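Local coordinates for protein cytosine-specific methyltransferase (Escherichia coli O157:H7 EDL933, PDB 3G7U) that probably methylates cytosine in DNA at carbon 5, using S-adenosyl-L-methionine as the methyl donor, at residues A[4-9]-A[26-31]; A[74-79]-A[112-117]; A[15-20]-A[351-356]; A[42-47]-A[332-337]. All blocks are in the same frame, centred on the assembly; numbering follows the deposited sequence.

In the fold
From the N terminus, strand 4-8 opens contact 1, and helix 14-22 opens contact 3 before strand 25-30 closes contact 1, so these two cross. The end of helix 34-43 then opens contact 4. Contact 2 opens and closes next (74-79 with 112-117), nested inside the loops of both contacts 3 and 4. Contact 4 closes at 332-337, itself inside the loop that contact 3 completes at 351-356. Contacts 1 and 2 join neighbouring strands of one mixed sheet, sharing backbone bonds between strands 4-8 and 74-77. Contacts 3 and 4 bring the C-terminal part of the chain back onto the N-terminal helices, meeting around Leu17 and Phe44.

Contact 1 (A[4-9]-A[26-31]); sequences NVIDLF and VKMAVE
Val5, Asp7 and Phe9 exchange backbone hydrogen bonds with Lys27, Met28 and Val30, joining two parallel strands whose axes approach to 4.7 Å. Of these bonds, Lys27 N donates to Val5 O (2.8 Å), Asp7 N to Met28 O (2.9 Å) and Val30 N to Asp7 O (2.9 Å), all fairly straight. Asp7 O also receives a CA-H...O contact from Ala29 CA. The last bond, Phe9 N to Val30 O, is bent to 120° at the hydrogen and weak, where the first strand gives way to a loop.

Apolar contacts occupy both faces. Leu8 CD2 lies alongside Val30 CG2 at 3.7 Å, on the face that Met28 extends against helix 59-66. On the other face Val5 CG2 meets Val26 CG2 at 3.8 Å, where helix 14-22 covers the sheet and its Ala19 touches both valines.

The polar side chains mostly look beyond the pair. Lys27 CE lies 3.4 Å from Asn4 OD1, while NZ forms a salt bridge with Asp25. Asp7 OD2 bonds Ser16 of the helix that links the strands, and Glu31 OE1, 3.5 Å from Phe9 C, bonds Gly11 N.

Strand 4-8, helix 14-22 and strand 25-30 form the first beta-alpha-beta unit of the Rossmann-like fold. Its cohesion is mainly backbone bonding, at the cost of a buried Met28 N without a partner, while the carboxylates of Asp7 and Glu31 anchor helix and loop to the strands.

Contact 2 (A[74-79]-A[112-117]); sequences GIIGGP and PLFFLA
Ile75 and Phe114 are coupled first by backbone: Ile75 N donates to Phe114 O (3.1 Å), with the donor tilted 17° from that carbonyl plane. The carbonyl of the same residue, Ile75 O, accepts from Leu116 N at 3.0 Å, in the carbonyl plane, with a CA-H...O contact from Phe115 CA. The isoleucine side chain has CG1 anti to the carbonyl carbon (chi1 -73°), and its CD1 rests on Pro112 CG at 3.8 Å, just before the second strand starts.

Gly74 carries its share through main chain alone. Its CA stands 3.5 Å above one face of the Phe114 ring, displaced toward the rim, a CH-pi contact made possible because no side chain intervenes. At another rim atom, Phe114 CE1 meets Ile76 CG2 at 3.8 Å, obliquely to the ring. Helices 14-22 and 353-367 pack on this face of the sheet.

Beyond these residues, Gly77 N donates to Leu116 O (2.9 Å), more bent at 139°. Pro79 CD then touches Ala117 CB at 3.7 Å, on the face covered by helix 94-110.

Strands 74-77 and 114-119 are parallel neighbours in the central sheet. After the first leaves it, the Pro-Pro-Cys motif of the family begins at Pro79 and reaches Cys81, the predicted active-site residue. Backbone bonds set the register; Phe114 packs one face with Gly74 and Ile76, Ile75 the other with Pro112, and Pro79-Ala117 joins that loop to strand 114-119.

Contact 3 (A[15-20]-A[351-356]); sequences LSLGAA and VSPIVA
Leu15 and Leu17 both hold CG anti to the backbone N (chi1 -170° and 176°), and chi2 near +60° then sets their CD atoms; each lays a methyl on the opposing segment. Leu15 CD1 touches Ala356 CB at 3.8 Å and lies 4.3 Å from Val351 CG2. Leu17 CD2 meets the proline ring, 3.7 Å from Pro353 CB and slightly farther from Pro353 CG.

Gly18 sits among these contacts. Ala356 points its CB at the bare main chain and stops 3.7 Å from Gly18 CA, which brings the two CA atoms to 4.4 Å. The helices can approach so closely because one side supplies a glycine and the other a single methyl; Pro353 O also borders Gly18 CA.

Polar contact is limited to a bridging water that accepts from Leu15 N (3.2 Å) and from Val351 N (3.0 Å). Ser352 is the N-cap of helix 353-367: its OG accepts from Ile354 N at 3.2 Å and is also bonded to Gln328 O.

The contact presses the start of the C-terminal helix onto helix 14-22, with the side chain of Leu15 also touching Ile76 and Leu116 of the central sheet. Val351 belongs to the Gly-Asn-Ser-Val segment of motif X, which in C5-methyltransferases returns to the catalytic domain beside motif I. The chemistry implies a join made by shape and apolar burial, in which one water satisfies backbone N-H groups on both sides.

Contact 4 (A[42-47]-A[332-337]); sequences INFPRS and DWFRFH
Asn43 reaches from the last turn of its helix over the ring of Phe334 to the backbone of Arg335. Its CB begins the overlap, 3.7 Å from Phe334 CE1 in a CH-pi contact over the face. With CG anti to the carbonyl carbon (chi1 -70°), that atom stands 3.5 Å above the ring, over its centre, and the amide is stacked on the phenyl with planes only 7° apart.

At the tip both amide atoms grip a single residue. OD1 accepts from Arg335 N at 2.8 Å, on a lone pair in the carbonyl plane and almost straight (171°). It takes a second bond from a water at 2.6 Å, and the same water donates to Trp333 O. ND2, lying above the ring, donates to Arg335 O at 2.8 Å, equally straight and within the amide plane; it is also bonded to Thr39 O of its own helix. The two bonds to the N-H and C=O of Arg335, with the ring stacked on the amide face, fix the rotation of this buried amide.

Around it, Ile42 CG2 lies on Arg335 CD at 4.0 Å, while the guanidinium goes on to salt bridges with Glu213, Asp240 and Glu242. Phe44 CE2 comes to the edge of the Phe334 ring, 3.9 Å from CE1.

The contact fastens the C-terminal end of helix 34-43 to the loop between helices 321-328 and 340-348. Phe44 and Trp333 both lean on helix 14-22, and past the type I turn Ser47 OG bonds Val26 O of strand 25-30.

Contact 1 (A[4-9]-A[26-31])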
# COMPACT_ATOMS: atom_id res chain seq x y z
N ASN A 4 -19.20 -0.84 2.75
CA ASN A 4 -18.37 -2.04 2.98
C ASN A 4 -17.56 -2.40 1.78
O ASN A 4 -18.06 -2.43 0.67
CB ASN A 4 -19.25 -3.27 3.30
CG ASN A 4 -20.15 -3.04 4.52
OD1 ASN A 4 -19.74 -2.43 5.51
ND2 ASN A 4 -21.40 -3.52 4.43
N VAL A 5 -16.29 -2.71 2.01
CA VAL A 5 -15.44 -3.20 0.94
C VAL A 5 -14.81 -4.55 1.28
O VAL A 5 -14.65 -4.92 2.44
CB VAL A 5 -14.30 -2.16 0.56
CG1 VAL A 5 -14.92 -0.80 0.20
CG2 VAL A 5 -13.27 -1.97 1.64
N ILE A 6 -14.49 -5.27 0.22
CA ILE A 6 -13.64 -6.44 0.25
C ILE A 6 -12.35 -6.08 -0.50
O ILE A 6 -12.45 -5.51 -1.58
CB ILE A 6 -14.27 -7.57 -0.57
CG1 ILE A 6 -15.60 -7.98 0.03
CG2 ILE A 6 -13.35 -8.79 -0.64
CD1 ILE A 6 -16.23 -9.12 -0.74
N ASP A 7 -11.20 -6.43 0.04
CA ASP A 7 -9.90 -6.19 -0.66
C ASP A 7 -9.29 -7.51 -1.18
O ASP A 7 -8.90 -8.37 -0.39
CB ASP A 7 -9.00 -5.46 0.37
CG ASP A 7 -7.66 -4.92 -0.22
OD1 ASP A 7 -7.32 -5.16 -1.41
OD2 ASP A 7 -6.95 -4.23 0.58
N LEU A 8 -9.31 -7.69 -2.51
CA LEU A 8 -8.76 -8.84 -3.16
C LEU A 8 -7.28 -8.63 -3.48
O LEU A 8 -6.93 -7.57 -3.96
CB LEU A 8 -9.53 -9.10 -4.45
CG LEU A 8 -11.05 -9.32 -4.27
CD1 LEU A 8 -11.69 -9.62 -5.66
CD2 LEU A 8 -11.34 -10.50 -3.31
N PHE A 9 -6.45 -9.64 -3.22
CA PHE A 9 -5.00 -9.55 -3.40
C PHE A 9 -4.52 -8.44 -2.47
O PHE A 9 -3.82 -7.53 -2.89
CB PHE A 9 -4.69 -9.21 -4.84
CG PHE A 9 -5.35 -10.12 -5.84
CD1 PHE A 9 -4.82 -11.37 -6.12
CD2 PHE A 9 -6.45 -9.67 -6.57
CE1 PHE A 9 -5.45 -12.20 -7.06
CE2 PHE A 9 -7.07 -10.49 -7.51
CZ PHE A 9 -6.55 -11.72 -7.76
N VAL A 26 -13.50 -2.23 5.95
CA VAL A 26 -12.83 -3.30 5.16
C VAL A 26 -13.30 -4.58 5.83
O VAL A 26 -12.84 -4.92 6.93
CB VAL A 26 -11.30 -3.20 5.20
CG1 VAL A 26 -10.63 -4.44 4.50
CG2 VAL A 26 -10.85 -1.87 4.53
N LYS A 27 -14.25 -5.25 5.20
CA LYS A 27 -14.93 -6.39 5.87
C LYS A 27 -14.17 -7.70 5.67
O LYS A 27 -14.27 -8.60 6.51
CB LYS A 27 -16.36 -6.56 5.35
CG LYS A 27 -17.32 -5.48 5.74
CD LYS A 27 -17.47 -5.43 7.25
CE LYS A 27 -18.82 -4.89 7.64
NZ LYS A 27 -18.89 -4.61 9.09
N MET A 28 -13.38 -7.79 4.61
CA MET A 28 -12.73 -9.04 4.25
C MET A 28 -11.48 -8.69 3.46
O MET A 28 -11.55 -7.83 2.59
CB MET A 28 -13.62 -9.93 3.36
CG MET A 28 -13.01 -11.33 2.89
SD MET A 28 -14.17 -12.27 1.81
CE MET A 28 -15.15 -12.81 3.20
N ALA A 29 -10.37 -9.37 3.76
CA ALA A 29 -9.19 -9.32 2.88
C ALA A 29 -8.91 -10.71 2.33
O ALA A 29 -8.98 -11.71 3.09
CB ALA A 29 -7.98 -8.80 3.68
N VAL A 30 -8.61 -10.83 1.03
CA VAL A 30 -8.26 -12.10 0.43
C VAL A 30 -6.81 -12.01 -0.07
O VAL A 30 -6.47 -11.14 -0.87
CB VAL A 30 -9.17 -12.49 -0.77
CG1 VAL A 30 -8.75 -13.85 -1.39
CG2 VAL A 30 -10.66 -12.56 -0.31
N GLU A 31 -5.98 -12.89 0.46
CA GLU A 31 -4.53 -12.87 0.10
C GLU A 31 -3.96 -14.27 0.23
O GLU A 31 -4.13 -14.89 1.25
CB GLU A 31 -3.83 -11.90 1.07
CG GLU A 31 -2.28 -11.87 1.00
CD GLU A 31 -1.75 -11.64 -0.39
OE1 GLU A 31 -2.19 -10.69 -1.06
OE2 GLU A 31 -0.88 -12.42 -0.84

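Contact 2 (A[74-79]-A[112-117])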
# COMPACT_ATOMS: atom_id res chain seq x y z
N GLY A 74 -18.13 -2.02 -2.22
CA GLY A 74 -16.97 -1.86 -3.11
C GLY A 74 -16.11 -3.09 -3.18
O GLY A 74 -15.96 -3.76 -2.17
N ILE A 75 -15.59 -3.44 -4.36
CA ILE A 75 -14.52 -4.44 -4.46
C ILE A 75 -13.24 -3.69 -4.89
O ILE A 75 -13.24 -3.02 -5.95
CB ILE A 75 -14.88 -5.52 -5.47
CG1 ILE A 75 -15.96 -6.42 -4.85
CG2 ILE A 75 -13.68 -6.44 -5.82
CD1 ILE A 75 -16.59 -7.33 -5.88
N ILE A 76 -12.20 -3.77 -4.05
CA ILE A 76 -10.94 -3.07 -4.34
C ILE A 76 -9.84 -4.13 -4.38
O ILE A 76 -10.00 -5.22 -3.84
CB ILE A 76 -10.66 -1.94 -3.32
CG1 ILE A 76 -10.30 -2.51 -1.95
CG2 ILE A 76 -11.92 -0.97 -3.24
CD1 ILE A 76 -10.09 -1.48 -0.83
N GLY A 77 -8.76 -3.85 -5.09
CA GLY A 77 -7.68 -4.82 -4.99
C GLY A 77 -6.59 -4.57 -6.01
O GLY A 77 -6.67 -3.61 -6.79
N GLY A 78 -5.63 -5.47 -6.03
CA GLY A 78 -4.54 -5.43 -7.03
C GLY A 78 -4.51 -6.67 -7.91
O GLY A 78 -3.75 -7.57 -7.64
N PRO A 79 -5.29 -6.69 -9.00
CA PRO A 79 -5.26 -7.88 -9.83
C PRO A 79 -3.86 -8.06 -10.42
O PRO A 79 -3.28 -7.09 -10.91
CB PRO A 79 -6.28 -7.57 -10.92
CG PRO A 79 -6.45 -6.17 -10.93
CD PRO A 79 -6.24 -5.70 -9.53
N PRO A 112 -20.81 -4.88 -7.06
CA PRO A 112 -20.69 -3.83 -6.07
C PRO A 112 -21.08 -2.46 -6.64
O PRO A 112 -21.13 -2.32 -7.87
CB PRO A 112 -19.18 -3.81 -5.80
CG PRO A 112 -18.56 -4.30 -7.07
CD PRO A 112 -19.50 -5.40 -7.48
N LEU A 113 -21.30 -1.48 -5.77
CA LEU A 113 -21.53 -0.09 -6.21
C LEU A 113 -20.33 0.44 -6.99
O LEU A 113 -20.49 1.20 -7.92
CB LEU A 113 -21.81 0.82 -5.01
CG LEU A 113 -23.05 0.43 -4.18
CD1 LEU A 113 -23.26 1.41 -3.05
CD2 LEU A 113 -24.31 0.24 -5.06
N PHE A 114 -19.13 -0.00 -6.62
CA PHE A 114 -17.94 0.42 -7.38
C PHE A 114 -16.85 -0.65 -7.34
O PHE A 114 -16.87 -1.56 -6.48
CB PHE A 114 -17.44 1.77 -6.83
CG PHE A 114 -16.65 1.66 -5.55
CD1 PHE A 114 -15.26 1.56 -5.59
CD2 PHE A 114 -17.28 1.72 -4.31
CE1 PHE A 114 -14.52 1.46 -4.43
CE2 PHE A 114 -16.54 1.63 -3.12
CZ PHE A 114 -15.16 1.52 -3.17
N PHE A 115 -15.90 -0.57 -8.28
CA PHE A 115 -14.65 -1.32 -8.13
C PHE A 115 -13.48 -0.36 -8.25
O PHE A 115 -13.59 0.70 -8.89
CB PHE A 115 -14.53 -2.47 -9.13
CG PHE A 115 -14.40 -2.05 -10.57
CD1 PHE A 115 -13.13 -1.76 -11.13
CD2 PHE A 115 -15.52 -1.98 -11.39
CE1 PHE A 115 -13.01 -1.40 -12.45
CE2 PHE A 115 -15.39 -1.63 -12.72
CZ PHE A 115 -14.14 -1.33 -13.26
N LEU A 116 -12.38 -0.73 -7.60
CA LEU A 116 -11.12 0.01 -7.80
C LEU A 116 -10.07 -1.07 -7.91
O LEU A 116 -9.88 -1.86 -6.95
CB LEU A 116 -10.83 0.93 -6.62
CG LEU A 116 -9.47 1.69 -6.65
CD1 LEU A 116 -9.59 2.98 -5.93
CD2 LEU A 116 -8.31 0.89 -6.06
N ALA A 117 -9.37 -1.09 -9.02
CA ALA A 117 -8.20 -1.96 -9.20
C ALA A 117 -6.96 -1.08 -9.32
O ALA A 117 -7.03 0.01 -9.89
CB ALA A 117 -8.33 -2.80 -10.43

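Contact 3 (A[15-20]-A[351-356])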
# COMPACT_ATOMS: atom_id res chain seq x y z
N LEU A 15 -3.70 -0.68 0.54
CA LEU A 15 -4.95 -0.19 -0.06
C LEU A 15 -6.07 -0.28 0.97
O LEU A 15 -6.92 0.58 1.02
CB LEU A 15 -5.28 -1.04 -1.30
CG LEU A 15 -6.41 -0.54 -2.17
CD1 LEU A 15 -5.92 0.75 -2.92
CD2 LEU A 15 -6.73 -1.64 -3.19
N SER A 16 -6.03 -1.32 1.81
CA SER A 16 -7.00 -1.48 2.92
C SER A 16 -6.96 -0.30 3.87
O SER A 16 -8.01 0.22 4.32
CB SER A 16 -6.71 -2.73 3.74
OG SER A 16 -7.16 -3.89 3.07
N LEU A 17 -5.75 0.14 4.21
CA LEU A 17 -5.61 1.27 5.17
C LEU A 17 -6.15 2.55 4.51
O LEU A 17 -6.81 3.36 5.15
CB LEU A 17 -4.15 1.46 5.58
CG LEU A 17 -3.90 2.67 6.50
CD1 LEU A 17 -4.85 2.62 7.74
CD2 LEU A 17 -2.42 2.72 6.91
N GLY A 18 -5.86 2.71 3.22
CA GLY A 18 -6.44 3.81 2.45
C GLY A 18 -7.97 3.77 2.51
O GLY A 18 -8.60 4.80 2.75
N ALA A 19 -8.55 2.59 2.31
CA ALA A 19 -10.01 2.46 2.33
C ALA A 19 -10.55 2.82 3.69
O ALA A 19 -11.54 3.59 3.80
CB ALA A 19 -10.43 1.02 1.94
N ALA A 20 -9.94 2.30 4.74
CA ALA A 20 -10.43 2.46 6.10
C ALA A 20 -10.35 3.94 6.53
O ALA A 20 -11.27 4.48 7.17
CB ALA A 20 -9.64 1.56 7.09
N VAL A 351 0.49 -0.53 -2.24
CA VAL A 351 0.10 0.80 -2.64
C VAL A 351 0.41 1.67 -1.44
O VAL A 351 0.17 1.25 -0.30
CB VAL A 351 -1.43 0.89 -2.88
CG1 VAL A 351 -1.83 2.31 -3.33
CG2 VAL A 351 -1.84 -0.08 -3.90
N SER A 352 0.90 2.90 -1.66
CA SER A 352 1.02 3.88 -0.53
C SER A 352 -0.32 4.13 0.12
O SER A 352 -1.28 4.47 -0.60
CB SER A 352 1.52 5.24 -1.04
OG SER A 352 1.48 6.12 0.07
N PRO A 353 -0.42 3.99 1.46
CA PRO A 353 -1.69 4.32 2.12
C PRO A 353 -2.15 5.77 1.93
O PRO A 353 -3.34 6.06 2.01
CB PRO A 353 -1.40 4.07 3.60
CG PRO A 353 -0.40 2.99 3.60
CD PRO A 353 0.51 3.30 2.37
N ILE A 354 -1.20 6.68 1.75
CA ILE A 354 -1.55 8.09 1.57
C ILE A 354 -2.26 8.31 0.21
O ILE A 354 -3.30 8.96 0.16
CB ILE A 354 -0.27 8.94 1.68
CG1 ILE A 354 0.27 8.85 3.10
CG2 ILE A 354 -0.55 10.40 1.20
CD1 ILE A 354 1.64 9.62 3.29
N VAL A 355 -1.70 7.76 -0.86
CA VAL A 355 -2.30 7.77 -2.19
C VAL A 355 -3.65 7.04 -2.16
O VAL A 355 -4.66 7.58 -2.61
CB VAL A 355 -1.40 7.10 -3.22
CG1 VAL A 355 -2.12 6.98 -4.55
CG2 VAL A 355 -0.09 7.89 -3.38
N ALA A 356 -3.66 5.82 -1.58
CA ALA A 356 -4.91 5.05 -1.48
C ALA A 356 -6.01 5.83 -0.77
O ALA A 356 -7.14 5.88 -1.29
CB ALA A 356 -4.66 3.68 -0.79
O HOH W 1 -1.66 -2.31 -1.25

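Contact 4 (A[42-47]-A[332-337])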
# COMPACT_ATOMS: atom_id res chain seq x y z
N ILE A 42 -2.92 -8.73 11.66
CA ILE A 42 -2.36 -8.01 12.83
C ILE A 42 -2.83 -6.55 12.84
O ILE A 42 -3.15 -6.00 13.90
CB ILE A 42 -0.81 -8.04 12.83
CG1 ILE A 42 -0.27 -9.44 13.19
CG2 ILE A 42 -0.24 -7.05 13.86
CD1 ILE A 42 -0.77 -9.99 14.52
N ASN A 43 -2.89 -5.94 11.67
CA ASN A 43 -3.21 -4.53 11.58
C ASN A 43 -4.70 -4.31 11.40
O ASN A 43 -5.20 -3.23 11.68
CB ASN A 43 -2.44 -3.90 10.44
CG ASN A 43 -0.96 -3.81 10.76
OD1 ASN A 43 -0.53 -2.94 11.57
ND2 ASN A 43 -0.19 -4.73 10.20
N PHE A 44 -5.41 -5.33 10.92
CA PHE A 44 -6.88 -5.22 10.72
C PHE A 44 -7.59 -6.38 11.44
O PHE A 44 -8.17 -7.26 10.79
CB PHE A 44 -7.23 -5.24 9.22
CG PHE A 44 -6.68 -4.09 8.45
CD1 PHE A 44 -7.41 -2.90 8.30
CD2 PHE A 44 -5.38 -4.15 7.93
CE1 PHE A 44 -6.87 -1.79 7.59
CE2 PHE A 44 -4.81 -3.07 7.24
CZ PHE A 44 -5.57 -1.88 7.07
N PRO A 45 -7.52 -6.41 12.77
CA PRO A 45 -8.00 -7.60 13.49
C PRO A 45 -9.48 -7.86 13.38
O PRO A 45 -9.90 -8.98 13.68
CB PRO A 45 -7.60 -7.35 14.95
CG PRO A 45 -7.42 -5.91 15.04
CD PRO A 45 -7.02 -5.39 13.70
N ARG A 46 -10.27 -6.90 12.91
CA ARG A 46 -11.72 -7.10 12.79
C ARG A 46 -12.18 -7.41 11.37
O ARG A 46 -13.36 -7.68 11.15
CB ARG A 46 -12.50 -5.90 13.34
CG ARG A 46 -11.85 -5.21 14.53
CD ARG A 46 -12.10 -5.86 15.89
NE ARG A 46 -12.33 -4.84 16.93
CZ ARG A 46 -11.40 -4.08 17.51
NH1 ARG A 46 -10.11 -4.18 17.20
NH2 ARG A 46 -11.77 -3.19 18.43
N SER A 47 -11.27 -7.38 10.39
CA SER A 47 -11.62 -7.82 9.05
C SER A 47 -11.58 -9.32 9.01
O SER A 47 -10.82 -9.92 9.75
CB SER A 47 -10.59 -7.27 8.04
OG SER A 47 -10.61 -5.86 8.12
N ASP A 332 3.59 5.06 11.53
CA ASP A 332 4.47 4.37 12.48
C ASP A 332 3.83 3.29 13.31
O ASP A 332 4.54 2.42 13.79
CB ASP A 332 5.11 5.37 13.45
CG ASP A 332 6.30 6.06 12.87
OD1 ASP A 332 6.75 5.70 11.76
OD2 ASP A 332 6.85 6.96 13.55
N TRP A 333 2.50 3.34 13.47
CA TRP A 333 1.77 2.32 14.25
C TRP A 333 1.43 1.04 13.46
O TRP A 333 0.96 0.07 14.03
CB TRP A 333 0.51 2.93 14.91
CG TRP A 333 -0.42 3.67 13.97
CD1 TRP A 333 -0.47 5.01 13.76
CD2 TRP A 333 -1.46 3.10 13.11
NE1 TRP A 333 -1.48 5.33 12.87
CE2 TRP A 333 -2.10 4.18 12.45
CE3 TRP A 333 -1.91 1.79 12.86
CZ2 TRP A 333 -3.15 4.00 11.53
CZ3 TRP A 333 -2.95 1.60 11.96
CH2 TRP A 333 -3.56 2.70 11.30
N PHE A 334 1.70 1.05 12.15
CA PHE A 334 1.47 -0.12 11.31
C PHE A 334 2.59 -1.12 11.59
O PHE A 334 3.76 -0.77 11.60
CB PHE A 334 1.41 0.29 9.84
CG PHE A 334 0.75 -0.72 8.95
CD1 PHE A 334 -0.63 -0.60 8.66
CD2 PHE A 334 1.46 -1.79 8.45
CE1 PHE A 334 -1.28 -1.56 7.86
CE2 PHE A 334 0.82 -2.76 7.63
CZ PHE A 334 -0.55 -2.62 7.35
N ARG A 335 2.24 -2.39 11.82
CA ARG A 335 3.21 -3.37 12.26
C ARG A 335 3.50 -4.35 11.14
O ARG A 335 2.57 -4.92 10.57
CB ARG A 335 2.67 -4.13 13.45
CG ARG A 335 3.72 -5.00 14.14
CD ARG A 335 3.12 -5.60 15.43
NE ARG A 335 4.10 -6.45 16.10
CZ ARG A 335 4.06 -6.76 17.39
NH1 ARG A 335 3.11 -6.24 18.17
NH2 ARG A 335 5.01 -7.54 17.93
N PHE A 336 4.77 -4.55 10.82
CA PHE A 336 5.14 -5.47 9.72
C PHE A 336 5.73 -6.74 10.28
O PHE A 336 5.94 -6.86 11.49
CB PHE A 336 6.16 -4.81 8.78
CG PHE A 336 5.61 -3.64 8.06
CD1 PHE A 336 4.90 -3.81 6.89
CD2 PHE A 336 5.69 -2.35 8.62
CE1 PHE A 336 4.31 -2.73 6.25
CE2 PHE A 336 5.09 -1.24 7.98
CZ PHE A 336 4.42 -1.43 6.78
N HIS A 337 6.00 -7.72 9.41
CA HIS A 337 6.71 -8.92 9.84
C HIS A 337 8.03 -8.55 10.49
O HIS A 337 8.69 -7.57 10.10
CB HIS A 337 6.96 -9.83 8.63
CG HIS A 337 7.32 -11.23 9.01
ND1 HIS A 337 8.62 -11.64 9.23
CD2 HIS A 337 6.55 -12.33 9.20
CE1 HIS A 337 8.64 -12.92 9.55
NE2 HIS A 337 7.39 -13.36 9.56
O HOH W 2 -1.16 -1.60 13.70